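Local coordinates for cell division protein FtsI/penicillin binding protein 2 (Legionella pneumophila subsp. pneumophila ATCC 43290, PDB 4ZTK), which probably acts as a D,D-transpeptidase of the penicillin-binding protein family, cross-linking peptidoglycan peptides during cell division, at residues 46-51 and 304-309; 69-74 and 277-282; 87-92 and 148-153; 129-134 and 246-251; 197-202 and 212-217. All coordinates share one frame; numbering follows the deposited sequence.

Contact 1. Residues 46-51 and 304-309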
# COMPACT_ATOMS: atom_id res chain seq x y z
N ILE A 46 -2.59 10.77 4.46
CA ILE A 46 -3.27 9.57 4.94
C ILE A 46 -4.65 9.48 4.31
O ILE A 46 -5.39 10.46 4.25
CB ILE A 46 -3.44 9.59 6.47
CG1 ILE A 46 -2.08 9.67 7.16
CG2 ILE A 46 -4.18 8.34 6.92
CD1 ILE A 46 -2.19 9.85 8.66
N ALA A 47 -4.99 8.28 3.84
CA ALA A 47 -6.33 8.05 3.31
C ALA A 47 -6.94 6.82 3.96
O ALA A 47 -6.24 5.86 4.29
CB ALA A 47 -6.28 7.89 1.79
N ILE A 48 -8.25 6.88 4.18
CA ILE A 48 -9.01 5.76 4.71
C ILE A 48 -10.11 5.42 3.71
O ILE A 48 -10.70 6.32 3.12
CB ILE A 48 -9.69 6.08 6.05
CG1 ILE A 48 -8.75 6.86 6.97
CG2 ILE A 48 -10.21 4.81 6.71
CD1 ILE A 48 -7.58 6.09 7.45
N ALA A 49 -10.36 4.14 3.50
CA ALA A 49 -11.42 3.71 2.60
C ALA A 49 -12.27 2.63 3.25
O ALA A 49 -11.81 1.91 4.13
CB ALA A 49 -10.83 3.19 1.28
N ASP A 50 -13.51 2.53 2.80
CA ASP A 50 -14.45 1.54 3.30
C ASP A 50 -14.28 0.22 2.54
O ASP A 50 -14.41 0.19 1.31
CB ASP A 50 -15.88 2.07 3.19
CG ASP A 50 -16.92 0.97 3.30
OD1 ASP A 50 -17.19 0.51 4.43
OD2 ASP A 50 -17.47 0.58 2.25
N PRO A 51 -13.98 -0.87 3.25
CA PRO A 51 -13.72 -2.19 2.65
C PRO A 51 -14.85 -2.73 1.76
O PRO A 51 -14.56 -3.50 0.85
CB PRO A 51 -13.54 -3.10 3.86
CG PRO A 51 -13.10 -2.20 4.96
CD PRO A 51 -13.82 -0.90 4.72
N ARG A 304 -0.60 2.70 12.60
CA ARG A 304 -0.98 2.17 13.91
C ARG A 304 -1.78 3.17 14.74
O ARG A 304 -2.82 2.83 15.31
CB ARG A 304 0.26 1.74 14.69
CG ARG A 304 -0.05 1.19 16.08
CD ARG A 304 1.22 1.05 16.92
NE ARG A 304 0.96 0.39 18.19
CZ ARG A 304 1.68 0.57 19.29
NH1 ARG A 304 2.71 1.42 19.29
NH2 ARG A 304 1.38 -0.08 20.41
N ASN A 305 -1.31 4.41 14.79
CA ASN A 305 -1.97 5.44 15.60
C ASN A 305 -3.37 5.76 15.07
O ASN A 305 -4.30 5.93 15.85
CB ASN A 305 -1.12 6.71 15.69
CG ASN A 305 0.18 6.48 16.44
OD1 ASN A 305 0.28 5.59 17.28
ND2 ASN A 305 1.19 7.29 16.13
N VAL A 306 -3.50 5.86 13.76
CA VAL A 306 -4.81 6.12 13.16
C VAL A 306 -5.75 4.95 13.42
O VAL A 306 -6.90 5.14 13.82
CB VAL A 306 -4.70 6.38 11.65
CG1 VAL A 306 -6.09 6.44 11.02
CG2 VAL A 306 -3.94 7.66 11.38
N ALA A 307 -5.24 3.74 13.22
CA ALA A 307 -6.01 2.52 13.44
C ALA A 307 -6.51 2.41 14.88
O ALA A 307 -7.66 2.04 15.11
CB ALA A 307 -5.17 1.30 13.08
N MSE A 308 -5.66 2.73 15.84
CA MSE A 308 -6.09 2.68 17.24
C MSE A 308 -7.15 3.73 17.55
O MSE A 308 -8.09 3.46 18.29
CB MSE A 308 -4.89 2.79 18.18
CG MSE A 308 -4.11 1.49 18.28
SE MSE A 308 -2.47 1.63 19.31
CE MSE A 308 -3.24 2.14 21.04
N ASP A 309 -7.00 4.91 16.95
CA ASP A 309 -8.01 5.96 17.09
C ASP A 309 -9.34 5.55 16.47
O ASP A 309 -10.40 5.76 17.06
CB ASP A 309 -7.53 7.25 16.42
CG ASP A 309 -6.61 8.07 17.30
OD1 ASP A 309 -6.09 7.51 18.30
OD2 ASP A 309 -6.39 9.26 17.00
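Helix-on-sheet packing of the penicillin-binding fold brings the C-terminal helix 295-310 against strand 43-49, with V306 lodged between the ends of I46 and I48. The strand alternation sets this up: I46 and I48 direct their CA-CB bonds at the helix, whereas A47, between them, packs with helix 189-200 across the sheet. Only V306 of segment 304-309 touches the strand segment, so one branched side chain meets two isoleucines, and each of its methyls takes one. The nearest backbone pair, I46 and V306, still has its CA atoms 9.0 Å apart, so the space is spanned by side chains and not by main chain. The two meetings differ in approach. I46 runs past V306 in the opposing direction, whereas I48 and V306 reach for each other tip to tip. All three residues are buried, and the contact is purely apolar. L276 on the adjoining strand 274-281 touches both I48 and V306, while helix 22-38 contributes I32 against I46 and Q31 against V306. The valine's first torsion, 171°, splits its methyls between the two partners: CG1 lies 3.9 Å from I48 CD1, and CG2 lies 3.9 Å from I46 CD1.

Contact 2. Residues 69-74 and 277-282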
# COMPACT_ATOMS: atom_id res chain seq x y z
N GLU A 69 2.22 19.71 -5.66
CA GLU A 69 0.96 19.20 -6.16
C GLU A 69 0.28 18.42 -5.05
O GLU A 69 0.94 17.70 -4.30
CB GLU A 69 1.18 18.28 -7.37
CG GLU A 69 -0.10 17.61 -7.86
CD GLU A 69 0.15 16.64 -8.99
OE1 GLU A 69 -0.84 16.14 -9.57
OE2 GLU A 69 1.33 16.38 -9.30
N SER A 70 -1.03 18.58 -4.92
CA SER A 70 -1.77 17.86 -3.91
C SER A 70 -1.70 16.35 -4.14
O SER A 70 -1.68 15.89 -5.28
CB SER A 70 -3.23 18.31 -3.90
OG SER A 70 -4.01 17.44 -3.09
N TRP A 71 -1.68 15.59 -3.05
CA TRP A 71 -1.76 14.14 -3.14
C TRP A 71 -3.13 13.67 -3.63
O TRP A 71 -3.33 12.48 -3.85
CB TRP A 71 -1.45 13.49 -1.79
CG TRP A 71 -0.00 13.55 -1.43
CD1 TRP A 71 0.60 14.43 -0.59
CD2 TRP A 71 1.03 12.68 -1.92
NE1 TRP A 71 1.95 14.17 -0.51
CE2 TRP A 71 2.24 13.10 -1.32
CE3 TRP A 71 1.05 11.60 -2.80
CZ2 TRP A 71 3.45 12.47 -1.57
CZ3 TRP A 71 2.26 10.97 -3.05
CH2 TRP A 71 3.44 11.41 -2.44
N LYS A 72 -4.07 14.60 -3.79
CA LYS A 72 -5.36 14.26 -4.36
C LYS A 72 -5.20 13.83 -5.81
O LYS A 72 -6.00 13.05 -6.32
CB LYS A 72 -6.33 15.45 -4.28
CG LYS A 72 -6.76 15.85 -2.87
CD LYS A 72 -8.10 16.58 -2.91
CE LYS A 72 -8.47 17.19 -1.56
NZ LYS A 72 -7.81 18.50 -1.34
N SER A 73 -4.17 14.35 -6.47
CA SER A 73 -3.95 14.04 -7.88
C SER A 73 -2.55 13.49 -8.21
O SER A 73 -2.34 12.96 -9.31
CB SER A 73 -4.23 15.28 -8.74
OG SER A 73 -3.45 16.38 -8.32
N ARG A 74 -1.62 13.59 -7.27
CA ARG A 74 -0.22 13.24 -7.52
C ARG A 74 -0.00 11.78 -7.94
O ARG A 74 -0.55 10.86 -7.34
CB ARG A 74 0.64 13.58 -6.29
CG ARG A 74 2.12 13.28 -6.43
CD ARG A 74 2.90 14.00 -5.35
NE ARG A 74 4.30 13.58 -5.29
CZ ARG A 74 5.19 14.09 -4.44
NH1 ARG A 74 4.83 15.04 -3.58
NH2 ARG A 74 6.44 13.66 -4.46
N LEU A 277 -4.01 3.90 4.00
CA LEU A 277 -2.79 4.10 3.24
C LEU A 277 -2.10 5.34 3.79
O LEU A 277 -2.72 6.41 3.92
CB LEU A 277 -3.09 4.28 1.75
CG LEU A 277 -1.91 4.63 0.84
CD1 LEU A 277 -0.78 3.61 0.98
CD2 LEU A 277 -2.36 4.72 -0.62
N VAL A 278 -0.83 5.19 4.14
CA VAL A 278 -0.03 6.30 4.65
C VAL A 278 1.18 6.48 3.76
O VAL A 278 1.89 5.52 3.45
CB VAL A 278 0.47 6.02 6.09
CG1 VAL A 278 1.41 7.12 6.54
CG2 VAL A 278 -0.70 5.88 7.05
N VAL A 279 1.42 7.72 3.32
CA VAL A 279 2.62 8.02 2.55
C VAL A 279 3.30 9.26 3.11
O VAL A 279 2.67 10.30 3.28
CB VAL A 279 2.30 8.23 1.05
CG1 VAL A 279 3.55 8.69 0.29
CG2 VAL A 279 1.76 6.96 0.44
N ILE A 280 4.58 9.13 3.41
CA ILE A 280 5.38 10.23 3.92
C ILE A 280 6.43 10.55 2.86
O ILE A 280 7.04 9.63 2.31
CB ILE A 280 6.12 9.85 5.22
CG1 ILE A 280 5.16 9.25 6.25
CG2 ILE A 280 6.89 11.04 5.78
CD1 ILE A 280 4.05 10.18 6.69
N GLU A 281 6.65 11.83 2.58
CA GLU A 281 7.62 12.21 1.56
C GLU A 281 8.84 12.91 2.14
O GLU A 281 8.72 13.96 2.77
CB GLU A 281 6.97 13.10 0.50
CG GLU A 281 7.92 13.55 -0.59
CD GLU A 281 7.28 14.53 -1.55
OE1 GLU A 281 7.79 14.67 -2.68
OE2 GLU A 281 6.27 15.17 -1.17
N GLU A 282 10.01 12.32 1.92
CA GLU A 282 11.28 12.86 2.42
C GLU A 282 11.28 13.03 3.93
O GLU A 282 11.80 14.01 4.45
CB GLU A 282 11.62 14.18 1.74
CG GLU A 282 11.91 14.06 0.25
CD GLU A 282 12.24 15.39 -0.39
OE1 GLU A 282 12.94 16.20 0.26
OE2 GLU A 282 11.79 15.63 -1.53
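R74 and E281 form a two-pronged salt bridge whose flat groups are not coplanar: the guanidinium and carboxylate planes stand 66° apart. R74 NH2 gives the straighter bond, to E281 OE1 at 2.5 Å, with OE1 near the guanidinium plane; so short a length is best read with caution. R74 NH1 reaches E281 OE2 at 2.8 Å with a more bent N-H angle of 143°, arriving from above the carboxylate plane. Both chains are extended, so their charged ends can meet across the gap between the loop and the strand. W71 lies under the arginine: R74 CD sits 3.8 Å above the indole plane toward its rim, and W71 CZ2 in turn lies over one face of the guanidinium. The far end of the indole packs on the strand, W71 CH2 being 3.9 Å from V279 CG1. S43 links the two polar ends, because its OG hydrogen-bonds both W71 NE1 and E281 OE2. On the loop side, S70 OG accepts from K72 N at 2.9 Å, an ST turn just where the tryptophan leaves the backbone. The whole is an irregular loop packed through V279 and E281 onto one face of the five-stranded antiparallel sheet of the penicillin-binding fold.

Contact 3. Residues 87-92 and 148-153; sequences AAAAIN and VPVIRK
This is a close helix-to-helix contact in the helical part of the transpeptidase domain, in which A89 of helix 83-92 meets V150 and I151 near the start of helix 148-157. The CA atoms of A89 and I151 are only 6.2 Å apart, a spacing that the lone methyl of the alanine makes possible. A89 points its CB at the other helix and is the residue of its segment with atoms within 4.5 Å of the partner segment. I151 leaves its backbone at an angle to the partner helix, and its chain then curls back. With chi1 at -67°, CG1 lies beside the backbone N, and a second bend of similar size, chi2 -64°, carries CD1 to 4.0 Å from A89 CB. V150 aims directly at the neighbouring helix. Its CG1 settles against the alanine's main chain, 3.8 Å from A89 O, and stays a looser 4.4 Å from A89 CB. The interaction is therefore van der Waals in kind, between a methyl on one helix and the delta methyl of I151 and a gamma methyl of V150 on the other, with a carbonyl oxygen brushed at the border. S93 OG, just beyond the segment, hydrogen-bonds A90 O and only weakly reaches A89 O; S93 also touches V150. Burial is unequal, A89 and I151 being enclosed while V150 lies partly open. Around the pair, helix 136-146 packs on I151 through S143 and A146, helix 172-181 reaches the same isoleucine with L176, and helix 127-133 lines A87 with L127 and I131.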
# COMPACT_ATOMS: atom_id res chain seq x y z
N ALA A 87 1.97 -11.62 -5.76
CA ALA A 87 1.80 -12.92 -5.11
C ALA A 87 0.41 -13.49 -5.35
O ALA A 87 0.27 -14.69 -5.62
CB ALA A 87 2.07 -12.80 -3.62
N ALA A 88 -0.61 -12.65 -5.25
CA ALA A 88 -1.99 -13.07 -5.45
C ALA A 88 -2.20 -13.63 -6.84
O ALA A 88 -2.80 -14.69 -7.02
CB ALA A 88 -2.95 -11.91 -5.19
N ALA A 89 -1.70 -12.91 -7.84
CA ALA A 89 -1.81 -13.33 -9.23
C ALA A 89 -1.14 -14.69 -9.45
O ALA A 89 -1.68 -15.55 -10.14
CB ALA A 89 -1.20 -12.29 -10.15
N ALA A 90 0.03 -14.87 -8.84
CA ALA A 90 0.79 -16.10 -9.01
C ALA A 90 0.12 -17.28 -8.32
O ALA A 90 0.04 -18.38 -8.87
CB ALA A 90 2.20 -15.92 -8.49
N ILE A 91 -0.33 -17.05 -7.09
CA ILE A 91 -1.01 -18.06 -6.29
C ILE A 91 -2.34 -18.47 -6.93
O ILE A 91 -2.71 -19.64 -6.92
CB ILE A 91 -1.29 -17.55 -4.85
CG1 ILE A 91 0.02 -17.40 -4.08
CG2 ILE A 91 -2.22 -18.49 -4.10
CD1 ILE A 91 0.85 -18.66 -4.07
N ASN A 92 -3.04 -17.50 -7.50
CA ASN A 92 -4.39 -17.75 -8.01
C ASN A 92 -4.42 -18.51 -9.33
O ASN A 92 -5.42 -19.16 -9.65
CB ASN A 92 -5.15 -16.43 -8.14
CG ASN A 92 -6.65 -16.63 -8.19
OD1 ASN A 92 -7.28 -16.92 -7.17
ND2 ASN A 92 -7.23 -16.45 -9.37
N VAL A 148 3.87 -12.76 -18.39
CA VAL A 148 3.25 -11.49 -18.74
C VAL A 148 1.71 -11.50 -18.80
O VAL A 148 1.07 -10.60 -18.25
CB VAL A 148 3.86 -10.90 -20.03
CG1 VAL A 148 3.06 -9.70 -20.52
CG2 VAL A 148 5.31 -10.52 -19.79
N PRO A 149 1.10 -12.50 -19.47
CA PRO A 149 -0.37 -12.50 -19.51
C PRO A 149 -1.00 -12.59 -18.12
O PRO A 149 -1.94 -11.85 -17.83
CB PRO A 149 -0.70 -13.76 -20.31
CG PRO A 149 0.49 -13.98 -21.16
CD PRO A 149 1.66 -13.58 -20.31
N VAL A 150 -0.47 -13.46 -17.27
CA VAL A 150 -1.02 -13.65 -15.93
C VAL A 150 -0.89 -12.39 -15.09
O VAL A 150 -1.86 -11.93 -14.48
CB VAL A 150 -0.35 -14.83 -15.20
CG1 VAL A 150 -0.78 -14.88 -13.74
CG2 VAL A 150 -0.67 -16.14 -15.90
N ILE A 151 0.31 -11.82 -15.07
CA ILE A 151 0.59 -10.65 -14.23
C ILE A 151 -0.13 -9.39 -14.72
O ILE A 151 -0.75 -8.68 -13.93
CB ILE A 151 2.10 -10.39 -14.10
CG1 ILE A 151 2.77 -11.53 -13.33
CG2 ILE A 151 2.36 -9.06 -13.41
CD1 ILE A 151 2.31 -11.65 -11.87
N ARG A 152 -0.04 -9.10 -16.02
CA ARG A 152 -0.68 -7.89 -16.55
C ARG A 152 -2.20 -7.92 -16.39
O ARG A 152 -2.80 -6.94 -15.98
CB ARG A 152 -0.31 -7.67 -18.01
CG ARG A 152 1.10 -7.15 -18.23
CD ARG A 152 1.24 -6.59 -19.64
NE ARG A 152 0.37 -5.44 -19.85
CZ ARG A 152 0.16 -4.86 -21.03
NH1 ARG A 152 0.76 -5.33 -22.11
NH2 ARG A 152 -0.65 -3.82 -21.12
N LYS A 153 -2.81 -9.06 -16.71
CA LYS A 153 -4.26 -9.20 -16.62
C LYS A 153 -4.76 -9.10 -15.19
O LYS A 153 -5.69 -8.35 -14.89
CB LYS A 153 -4.71 -10.52 -17.24
CG LYS A 153 -6.16 -10.88 -16.93
CD LYS A 153 -6.61 -12.11 -17.71
CE LYS A 153 -8.00 -12.54 -17.30
NZ LYS A 153 -8.07 -12.88 -15.85

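Contact 4. Residues 129-134 and 246-251; sequences DAIAKS and AGKTGT. With NHE (2-[N-cyclohexylamino]ethane sulfonic acid), chain B.
K248 NZ, which stands 3.0 Å from S134 OG, is held among several oxygens. It donates to the carbonyl of its own neighbour, T249 O, at 2.8 Å, approaching 23° off the carbonyl plane. A water accepts a hydrogen bond from K248 NZ at 2.9 Å and donates one to I131 O at 2.8 Å, bridging the strand to the end of helix 127-133. The lysine gets there by bending: CG stands anti to the backbone N, but turns at chi2 (76°) and chi4 (70°) fold the chain toward the helix end, where K248 CE packs 3.7 Å from I131 O. S134, the C-prime residue of a Schellman motif, has positive phi and turns its side chain toward the strand. By sequence, S134 would belong to the SxN motif of penicillin-binding proteins and K248-T249-G250 to the KTG motif, consistent with an active-site cleft; S80 and K83, which fit the SxxK pattern, border this site. Bound 2-(N-cyclohexylamino)ethane sulfonic acid, probably from the crystallisation liquor, places its sulfonate here. Its O2, 3.1 Å from K248 NZ, accepts from S134 OG at 3.0 Å and from T249 OG1 in a contact whose very short length is doubtful. T251 OG1 donates to the sulfonate O3 at 2.8 Å.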
# COMPACT_ATOMS: atom_id res chain seq x y z
N ASP A 129 7.45 -15.70 3.51
CA ASP A 129 8.64 -15.08 4.08
C ASP A 129 9.10 -13.91 3.21
O ASP A 129 9.54 -12.88 3.72
CB ASP A 129 9.78 -16.10 4.20
CG ASP A 129 9.51 -17.15 5.26
OD1 ASP A 129 8.79 -16.85 6.24
OD2 ASP A 129 10.02 -18.29 5.11
N ALA A 130 8.99 -14.10 1.90
CA ALA A 130 9.42 -13.09 0.94
C ALA A 130 8.54 -11.85 1.00
O ALA A 130 9.02 -10.73 0.84
CB ALA A 130 9.45 -13.67 -0.48
N ILE A 131 7.24 -12.04 1.23
CA ILE A 131 6.34 -10.91 1.44
C ILE A 131 6.65 -10.20 2.77
O ILE A 131 6.76 -8.98 2.82
CB ILE A 131 4.86 -11.34 1.43
CG1 ILE A 131 4.42 -11.77 0.03
CG2 ILE A 131 3.96 -10.21 1.93
CD1 ILE A 131 4.37 -10.64 -0.99
N ALA A 132 6.80 -10.99 3.83
CA ALA A 132 7.06 -10.46 5.18
C ALA A 132 8.34 -9.64 5.25
O ALA A 132 8.36 -8.55 5.82
CB ALA A 132 7.11 -11.61 6.20
N LYS A 133 9.42 -10.16 4.68
CA LYS A 133 10.70 -9.48 4.70
C LYS A 133 10.88 -8.58 3.49
O LYS A 133 11.85 -7.83 3.40
CB LYS A 133 11.84 -10.49 4.81
CG LYS A 133 11.97 -11.09 6.20
CD LYS A 133 12.23 -12.58 6.15
CE LYS A 133 13.61 -12.91 5.60
NZ LYS A 133 14.70 -12.51 6.53
N SER A 134 9.92 -8.65 2.57
CA SER A 134 9.94 -7.85 1.34
C SER A 134 11.19 -8.13 0.50
O SER A 134 11.94 -7.22 0.16
CB SER A 134 9.82 -6.36 1.66
OG SER A 134 9.32 -5.64 0.55
N ALA A 246 -3.32 -6.35 8.94
CA ALA A 246 -2.75 -6.78 7.67
C ALA A 246 -2.18 -5.56 6.98
O ALA A 246 -2.86 -4.54 6.86
CB ALA A 246 -3.82 -7.42 6.80
N GLY A 247 -0.93 -5.65 6.52
CA GLY A 247 -0.33 -4.52 5.83
C GLY A 247 1.00 -4.79 5.15
O GLY A 247 1.66 -5.79 5.41
N LYS A 248 1.39 -3.86 4.29
CA LYS A 248 2.61 -4.00 3.51
C LYS A 248 3.35 -2.67 3.43
O LYS A 248 2.78 -1.64 3.08
CB LYS A 248 2.30 -4.49 2.09
CG LYS A 248 3.55 -4.66 1.22
CD LYS A 248 4.29 -5.94 1.60
CE LYS A 248 5.68 -5.98 0.98
NZ LYS A 248 6.61 -4.99 1.58
N THR A 249 4.63 -2.72 3.77
CA THR A 249 5.51 -1.57 3.70
C THR A 249 5.96 -1.30 2.27
O THR A 249 6.01 -2.21 1.44
CB THR A 249 6.77 -1.80 4.54
OG1 THR A 249 7.42 -3.00 4.10
CG2 THR A 249 6.40 -1.95 6.01
N GLY A 250 6.31 -0.05 2.01
CA GLY A 250 6.99 0.31 0.77
C GLY A 250 7.93 1.47 1.00
O GLY A 250 7.66 2.36 1.82
N THR A 251 9.05 1.46 0.29
CA THR A 251 10.00 2.57 0.29
C THR A 251 10.42 2.85 -1.15
O THR A 251 11.05 2.02 -1.80
CB THR A 251 11.27 2.25 1.12
OG1 THR A 251 10.89 1.79 2.42
CG2 THR A 251 12.14 3.48 1.26
C3' NHE B . 15.70 1.85 3.19
C2' NHE B . 15.08 0.50 3.52
C1' NHE B . 14.26 -0.02 2.34
C6' NHE B . 15.15 -0.26 1.12
N NHE B . 13.61 -1.29 2.72
C1 NHE B . 12.66 -1.67 1.67
C2 NHE B . 11.61 -2.59 2.26
S NHE B . 10.10 -2.00 1.86
O1 NHE B . 10.06 -1.67 0.46
O2 NHE B . 9.01 -3.18 2.17
O3 NHE B . 9.84 -0.83 2.65
C5' NHE B . 16.48 0.48 1.22
C4' NHE B . 16.27 1.89 1.78
O HOH W 1 6.61 -6.50 4.04

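Contact 5. Residues 197-202 and 212-217; sequences AILANK and AIISET
Matching first torsions bring I198 and I213 together: chi1 is -65° in I198 and -59° in I213, which sets CG1 of each beside its backbone N and CG2 anti to it. The helix residue therefore offers its CG2 methyl and the loop residue its CG1 methylene, I198 CG2 lying 4.1 Å from I213 CG1 as the side chains cross at about a right angle. Both point their CB atoms across the gap, although their CA atoms, the nearest backbone pair, are still 8.0 Å apart. A second, looser meeting follows one residue on in each segment. In I214, chi1 near 55° puts CG1 between the backbone N and the carbonyl carbon, and the extended end of the chain brings CD1 to 4.4 Å from L199 CD2. The two pairs join the last turn of helix 189-200 to the stretch that leads from the small hairpin of strands 204-205 and 211-212 into helix 216-231, with S215 at the N-cap position of that helix. F85 of helix 83-92 and L226 of helix 216-231 also touch L199, while F158 and S205 border I198. A water lies between the main chains farther along, donating to K202 O at 3.0 Å and approaching I214 O over a distance too short to be trusted, so the bridge is doubtful. With four buried aliphatic residues doing the touching, the direct contact rests on shape and dispersion, with no polar partner needed between the four side chains.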
# COMPACT_ATOMS: atom_id res chain seq x y z
N ALA A 197 -8.40 -2.20 -0.99
CA ALA A 197 -9.78 -2.42 -0.56
C ALA A 197 -10.31 -3.74 -1.12
O ALA A 197 -11.13 -4.40 -0.48
CB ALA A 197 -10.66 -1.25 -0.98
N ILE A 198 -9.83 -4.12 -2.30
CA ILE A 198 -10.24 -5.38 -2.90
C ILE A 198 -9.81 -6.56 -2.02
O ILE A 198 -10.59 -7.49 -1.77
CB ILE A 198 -9.70 -5.54 -4.33
CG1 ILE A 198 -10.32 -4.47 -5.24
CG2 ILE A 198 -10.00 -6.93 -4.87
CD1 ILE A 198 -9.85 -4.53 -6.68
N LEU A 199 -8.57 -6.52 -1.54
CA LEU A 199 -8.06 -7.56 -0.66
C LEU A 199 -8.84 -7.58 0.65
O LEU A 199 -9.13 -8.65 1.19
CB LEU A 199 -6.57 -7.35 -0.37
CG LEU A 199 -5.63 -7.34 -1.58
CD1 LEU A 199 -4.21 -7.01 -1.14
CD2 LEU A 199 -5.68 -8.67 -2.32
N ALA A 200 -9.18 -6.40 1.16
CA ALA A 200 -9.93 -6.29 2.39
C ALA A 200 -11.37 -6.77 2.20
O ALA A 200 -12.03 -7.17 3.15
CB ALA A 200 -9.92 -4.85 2.90
N ASN A 201 -11.83 -6.75 0.95
CA ASN A 201 -13.20 -7.13 0.63
C ASN A 201 -13.27 -8.60 0.22
O ASN A 201 -14.11 -8.99 -0.60
CB ASN A 201 -13.73 -6.23 -0.50
CG ASN A 201 -15.23 -6.35 -0.71
OD1 ASN A 201 -15.97 -6.72 0.20
ND2 ASN A 201 -15.68 -6.05 -1.93
N LYS A 202 -12.39 -9.41 0.80
CA LYS A 202 -12.32 -10.84 0.51
C LYS A 202 -12.02 -11.14 -0.96
O LYS A 202 -12.52 -12.10 -1.53
CB LYS A 202 -13.59 -11.56 0.96
CG LYS A 202 -13.84 -11.50 2.47
CD LYS A 202 -15.31 -11.22 2.80
CE LYS A 202 -16.20 -12.42 2.55
NZ LYS A 202 -17.61 -12.15 2.94
N ALA A 212 -15.48 -11.73 -7.83
CA ALA A 212 -14.27 -12.27 -7.23
C ALA A 212 -13.09 -12.09 -8.16
O ALA A 212 -13.06 -12.66 -9.25
CB ALA A 212 -14.46 -13.75 -6.89
N ILE A 213 -12.12 -11.28 -7.74
CA ILE A 213 -10.90 -11.08 -8.51
C ILE A 213 -9.95 -12.26 -8.29
O ILE A 213 -9.30 -12.73 -9.22
CB ILE A 213 -10.20 -9.76 -8.14
CG1 ILE A 213 -11.15 -8.59 -8.40
CG2 ILE A 213 -8.92 -9.58 -8.94
CD1 ILE A 213 -11.72 -8.57 -9.81
N ILE A 214 -9.87 -12.72 -7.05
CA ILE A 214 -9.12 -13.94 -6.74
C ILE A 214 -9.98 -14.90 -5.91
O ILE A 214 -10.96 -14.49 -5.30
CB ILE A 214 -7.80 -13.63 -6.00
CG1 ILE A 214 -8.07 -12.80 -4.74
CG2 ILE A 214 -6.83 -12.92 -6.92
CD1 ILE A 214 -6.82 -12.61 -3.86
N SER A 215 -9.60 -16.17 -5.91
CA SER A 215 -10.36 -17.20 -5.20
C SER A 215 -10.36 -16.97 -3.69
O SER A 215 -9.58 -16.16 -3.17
CB SER A 215 -9.77 -18.58 -5.49
OG SER A 215 -8.50 -18.72 -4.87
N GLU A 216 -11.22 -17.70 -2.99
CA GLU A 216 -11.28 -17.62 -1.53
C GLU A 216 -9.98 -18.12 -0.92
O GLU A 216 -9.46 -17.53 0.02
CB GLU A 216 -12.46 -18.43 -0.99
CG GLU A 216 -13.82 -17.89 -1.40
CD GLU A 216 -14.95 -18.67 -0.76
OE1 GLU A 216 -14.68 -19.67 -0.07
OE2 GLU A 216 -16.12 -18.27 -0.95
N THR A 217 -9.47 -19.22 -1.48
CA THR A 217 -8.20 -19.79 -1.02
C THR A 217 -7.09 -18.77 -1.16
O THR A 217 -6.32 -18.54 -0.22
CB THR A 217 -7.83 -21.04 -1.84
OG1 THR A 217 -8.87 -22.02 -1.72
CG2 THR A 217 -6.52 -21.63 -1.34
O HOH W 2 -12.60 -14.31 -3.52

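Contacts 1 and 2 share the five-stranded sheet: strands 43-49 and 274-281 are neighbours, and A47 N lies 3.0 Å from L277 O, probably a hydrogen bond. Contact 4 reaches the same sheet at one of its outermost strands, 246-253. Contact 3 sits farthest out, about 18 Å from the chain centre, and includes a partly open valine, whereas every touching residue of contacts 1 and 5 is buried. Contacts 3 and 5 meet through N92 OD1 and S215 N, and P51 of contact 1 packs on A200 and N201 of contact 5. Chemistry follows place: contacts 1, 3 and 5 pack aliphatic groups, contact 2 adds a salt bridge, and contact 4, at the putative active site, is chiefly polar.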